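Local structure of glycoside Hydrolase (Bacteroides uniformis, 5TA0) at residues A[47-52]-A[411-416]. The protein probably hydrolyses agarose, as a family 86 glycoside hydrolase of a gut bacterium, and is captured here as an engineered variant with bound neoagarooctaose. Sequence-based numbering, arbitrary orientation.
Sequences KFINFH and IKFYQL. With AAL (3,6-anhydro-alpha-L-galactopyranose), chain C; EDO (1,2-ethanediol), chain O.
In the α/β barrel, the first, short strand, 50-51, runs beside 80-84, and backbone bonds from K47 and H52 to A367 and A371 join the segment to the last strand and its end. Helix 411-416 packs against strand 50-51 and the residue before it, Y414 and F413 meeting I49 and the N50 carbonyl. Y414 suits this place because its ring can lie among apolar groups while its hydroxyl deals with a backbone carbonyl: OH donates to N50 O over 2.7 Å, reaching the oxygen from well above the carbonyl plane, with a C=O···O angle of 132°. With CG anti to its own carbonyl carbon (chi1 -57°), the phenol is carried past I49, whose CG2 meets the ring edge 3.7 Å from Y414 CD2. The other branch of I49 ends in CD1, 4.1 Å from F413 CZ, so one beta-branched residue serves both aromatics. F413 also touches L347, T350 and N351 of helix 340-358. The CB of N50 points away from helix 411-416, and its ND2 is hydrogen-bonded to P46 O and A367 O, which satisfies the amide nitrogen. Two residues on, H52 belongs to the glycan pocket: its CE1 lies 3.4 Å from C6 of the anhydrogalactose, while R83 holds NE2. A 1,2-ethanediol, probably from the crystallisation liquor, sits with O1 over one face of F413 and donates from that O1 a 3.0 Å hydrogen bond to Y414 OH.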
ATOM      1  N   LYS A  47       5.990  -7.922  -5.242  0.50  8.00           N
ATOM      2  CA  LYS A  47       5.166  -7.313  -4.210  0.50  8.15           C
ATOM      3  C   LYS A  47       4.993  -5.806  -4.366  0.50  7.75           C
ATOM      4  O   LYS A  47       3.978  -5.267  -3.919  0.50  7.31           O
ATOM      5  CB  LYS A  47       5.783  -7.587  -2.832  0.50  8.78           C
ATOM      6  CG  LYS A  47       4.822  -7.410  -1.685  0.50  9.15           C
ATOM      7  CD  LYS A  47       5.338  -8.162  -0.471  0.50  9.22           C
ATOM      8  CE  LYS A  47       6.522  -7.474   0.192  0.50  9.03           C
ATOM      9  NZ  LYS A  47       6.918  -8.113   1.488  0.50  8.91           N
ATOM     10  N   PHE A  48       5.979  -5.135  -4.969  1.00  7.35           N
ATOM     11  CA  PHE A  48       6.047  -3.668  -5.005  1.00  7.26           C
ATOM     12  C   PHE A  48       6.029  -3.013  -6.379  1.00  7.28           C
ATOM     13  O   PHE A  48       5.436  -1.916  -6.521  1.00  7.65           O
ATOM     14  CB  PHE A  48       7.283  -3.178  -4.255  1.00  7.63           C
ATOM     15  CG  PHE A  48       7.234  -3.411  -2.777  1.00  7.68           C
ATOM     16  CD1 PHE A  48       6.182  -2.924  -2.001  1.00  7.88           C
ATOM     17  CD2 PHE A  48       8.246  -4.120  -2.144  1.00  8.05           C
ATOM     18  CE1 PHE A  48       6.164  -3.126  -0.625  1.00  8.28           C
ATOM     19  CE2 PHE A  48       8.221  -4.324  -0.769  1.00  8.34           C
ATOM     20  CZ  PHE A  48       7.178  -3.832  -0.016  1.00  8.50           C
ATOM     21  N   ILE A  49       6.689  -3.595  -7.367  1.00  7.15           N
ATOM     22  CA  ILE A  49       6.770  -2.971  -8.710  1.00  6.94           C
ATOM     23  C   ILE A  49       5.762  -3.666  -9.608  1.00  6.64           C
ATOM     24  O   ILE A  49       6.052  -4.619 -10.333  1.00  7.20           O
ATOM     25  CB  ILE A  49       8.171  -3.003  -9.302  1.00  7.43           C
ATOM     26  CG1 ILE A  49       9.197  -2.460  -8.293  1.00  7.48           C
ATOM     27  CG2 ILE A  49       8.177  -2.238 -10.631  1.00  7.75           C
ATOM     28  CD1 ILE A  49       8.958  -1.053  -7.788  1.00  7.30           C
ATOM     29  N   ASN A  50       4.532  -3.169  -9.534  1.00  6.60           N
ATOM     30  CA  ASN A  50       3.407  -3.820 -10.143  1.00  6.71           C
ATOM     31  C   ASN A  50       2.351  -2.774 -10.504  1.00  6.71           C
ATOM     32  O   ASN A  50       2.529  -1.578 -10.207  1.00  7.18           O
ATOM     33  CB  ASN A  50       2.867  -4.910  -9.215  1.00  6.72           C
ATOM     34  CG  ASN A  50       2.460  -4.339  -7.880  1.00  6.76           C
ATOM     35  OD1 ASN A  50       1.671  -3.375  -7.849  1.00  7.12           O
ATOM     36  ND2 ASN A  50       2.985  -4.869  -6.782  1.00  6.41           N
ATOM     37  N   PHE A  51       1.263  -3.201 -11.152  1.00  6.74           N
ATOM     38  CA  PHE A  51       0.138  -2.310 -11.443  1.00  6.92           C
ATOM     39  C   PHE A  51      -1.149  -3.102 -11.576  1.00  6.75           C
ATOM     40  O   PHE A  51      -1.143  -4.355 -11.567  1.00  7.14           O
ATOM     41  CB  PHE A  51       0.403  -1.372 -12.637  1.00  7.18           C
ATOM     42  CG  PHE A  51       0.370  -2.003 -14.015  1.00  7.46           C
ATOM     43  CD1 PHE A  51      -0.485  -1.520 -15.005  1.00  7.68           C
ATOM     44  CD2 PHE A  51       1.259  -3.010 -14.371  1.00  8.22           C
ATOM     45  CE1 PHE A  51      -0.450  -2.023 -16.304  1.00  8.08           C
ATOM     46  CE2 PHE A  51       1.272  -3.529 -15.667  1.00  8.24           C
ATOM     47  CZ  PHE A  51       0.414  -3.048 -16.624  1.00  8.18           C
ATOM     48  N   HIS A  52      -2.256  -2.355 -11.644  1.00  6.59           N
ATOM     49  CA  HIS A  52      -3.607  -2.921 -11.520  1.00  6.67           C
ATOM     50  C   HIS A  52      -4.084  -3.350 -12.896  1.00  6.83           C
ATOM     51  O   HIS A  52      -4.908  -2.686 -13.515  1.00  7.04           O
ATOM     52  CB  HIS A  52      -4.526  -1.871 -10.884  1.00  6.92           C
ATOM     53  CG  HIS A  52      -5.858  -2.389 -10.435  1.00  7.02           C
ATOM     54  ND1 HIS A  52      -6.767  -2.992 -11.279  1.00  7.13           N
ATOM     55  CD2 HIS A  52      -6.418  -2.423  -9.206  1.00  7.20           C
ATOM     56  CE1 HIS A  52      -7.840  -3.346 -10.593  1.00  7.39           C
ATOM     57  NE2 HIS A  52      -7.658  -2.985  -9.342  1.00  7.35           N
ATOM     58  N   ILE A 411       4.522   5.917 -16.734  1.00  8.93           N
ATOM     59  CA  ILE A 411       5.641   5.035 -17.071  1.00  9.12           C
ATOM     60  C   ILE A 411       6.927   5.462 -16.370  1.00  8.65           C
ATOM     61  O   ILE A 411       7.822   4.641 -16.131  1.00  9.15           O
ATOM     62  CB  ILE A 411       5.850   4.921 -18.607  1.00  9.44           C
ATOM     63  CG1 ILE A 411       6.746   3.736 -18.979  1.00  9.82           C
ATOM     64  CG2 ILE A 411       6.448   6.200 -19.218  1.00  9.58           C
ATOM     65  CD1 ILE A 411       6.258   2.373 -18.535  1.00 10.23           C
ATOM     66  N   LYS A 412       7.040   6.742 -16.036  1.00  8.94           N
ATOM     67  CA  LYS A 412       8.246   7.248 -15.375  1.00  9.29           C
ATOM     68  C   LYS A 412       8.495   6.573 -14.029  1.00  9.06           C
ATOM     69  O   LYS A 412       9.642   6.463 -13.610  1.00  9.50           O
ATOM     70  CB  LYS A 412       8.225   8.772 -15.222  1.00  9.87           C
ATOM     71  CG  LYS A 412       8.465   9.491 -16.538  1.00 10.37           C
ATOM     72  CD  LYS A 412       8.317  10.990 -16.400  1.00 11.09           C
ATOM     73  CE  LYS A 412       8.992  11.749 -17.529  1.00 11.68           C
ATOM     74  NZ  LYS A 412       8.491  11.436 -18.871  1.00 12.09           N
ATOM     75  N   PHE A 413       7.439   6.118 -13.348  1.00  8.76           N
ATOM     76  CA  PHE A 413       7.635   5.334 -12.116  1.00  8.29           C
ATOM     77  C   PHE A 413       8.430   4.051 -12.394  1.00  7.84           C
ATOM     78  O   PHE A 413       9.368   3.734 -11.687  1.00  7.74           O
ATOM     79  CB  PHE A 413       6.281   4.983 -11.492  1.00  8.50           C
ATOM     80  CG  PHE A 413       6.375   4.051 -10.309  1.00  9.08           C
ATOM     81  CD1 PHE A 413       6.665   4.515  -9.040  1.00  9.16           C
ATOM     82  CD2 PHE A 413       6.181   2.695 -10.479  1.00  9.65           C
ATOM     83  CE1 PHE A 413       6.777   3.646  -7.980  1.00  9.82           C
ATOM     84  CE2 PHE A 413       6.276   1.812  -9.409  1.00 10.05           C
ATOM     85  CZ  PHE A 413       6.570   2.297  -8.163  1.00  9.71           C
ATOM     86  N   TYR A 414       8.051   3.335 -13.446  1.00  8.07           N
ATOM     87  CA  TYR A 414       8.688   2.058 -13.766  1.00  8.44           C
ATOM     88  C   TYR A 414      10.083   2.254 -14.358  1.00  8.73           C
ATOM     89  O   TYR A 414      10.957   1.422 -14.172  1.00  9.38           O
ATOM     90  CB  TYR A 414       7.753   1.187 -14.640  1.00  8.20           C
ATOM     91  CG  TYR A 414       6.443   0.987 -13.919  1.00  8.16           C
ATOM     92  CD1 TYR A 414       5.352   1.825 -14.138  1.00  8.30           C
ATOM     93  CD2 TYR A 414       6.327   0.025 -12.926  1.00  8.20           C
ATOM     94  CE1 TYR A 414       4.173   1.679 -13.415  1.00  8.51           C
ATOM     95  CE2 TYR A 414       5.159  -0.146 -12.190  1.00  7.96           C
ATOM     96  CZ  TYR A 414       4.077   0.692 -12.427  1.00  8.13           C
ATOM     97  OH  TYR A 414       2.915   0.605 -11.688  1.00  8.11           O
ATOM     98  N   GLN A 415      10.301   3.388 -15.034  1.00  8.92           N
ATOM     99  CA  GLN A 415      11.622   3.766 -15.490  1.00  9.22           C
ATOM    100  C   GLN A 415      12.526   4.095 -14.304  1.00  9.20           C
ATOM    101  O   GLN A 415      13.692   3.664 -14.243  1.00 10.11           O
ATOM    102  CB  GLN A 415      11.530   4.950 -16.476  1.00  9.53           C
ATOM    103  CG  GLN A 415      10.891   4.539 -17.781  1.00 10.33           C
ATOM    104  CD  GLN A 415      10.450   5.679 -18.667  1.00 11.44           C
ATOM    105  OE1 GLN A 415      10.155   6.778 -18.218  1.00 12.13           O
ATOM    106  NE2 GLN A 415      10.359   5.381 -19.953  1.00 12.90           N
ATOM    107  N   LEU A 416      11.993   4.798 -13.327  1.00  8.83           N
ATOM    108  CA  LEU A 416      12.758   5.166 -12.144  1.00  8.67           C
ATOM    109  C   LEU A 416      13.218   3.936 -11.363  1.00  8.70           C
ATOM    110  O   LEU A 416      14.360   3.883 -10.911  1.00  9.01           O
ATOM    111  CB  LEU A 416      11.933   6.085 -11.245  1.00  8.74           C
ATOM    112  CG  LEU A 416      12.501   6.526  -9.906  1.00  8.69           C
ATOM    113  CD1 LEU A 416      13.723   7.402 -10.096  1.00  8.73           C
ATOM    114  CD2 LEU A 416      11.436   7.252  -9.106  1.00  8.80           C
TER
HETATM  115  C1  AAL C   4     -12.048   0.273  -8.879  1.00 20.10           C
HETATM  116  C2  AAL C   4     -12.793  -1.052  -8.617  1.00 20.27           C
HETATM  117  C3  AAL C   4     -12.572  -2.061  -9.731  1.00 18.78           C
HETATM  118  C4  AAL C   4     -12.878  -1.418 -11.065  1.00 19.38           C
HETATM  119  C5  AAL C   4     -11.703  -0.500 -11.181  1.00 19.71           C
HETATM  120  C6  AAL C   4     -10.579  -1.383 -10.741  1.00 19.87           C
HETATM  121  O2  AAL C   4     -14.205  -0.835  -8.516  1.00 20.69           O
HETATM  122  O3  AAL C   4     -11.167  -2.319  -9.830  1.00 19.35           O
HETATM  123  O4  AAL C   4     -12.800  -2.421 -12.099  1.00 19.76           O
HETATM  124  O5  AAL C   4     -11.814   0.586 -10.255  1.00 19.87           O
HETATM  125  C1  EDO O 712       2.260   4.061 -11.256  1.00 21.36           C
HETATM  126  O1  EDO O 712       2.997   3.300 -10.346  1.00 20.26           O
HETATM  127  C2  EDO O 712       2.437   5.476 -10.764  1.00 20.45           C
HETATM  128  O2  EDO O 712       1.333   5.698  -9.893  1.00 18.30           O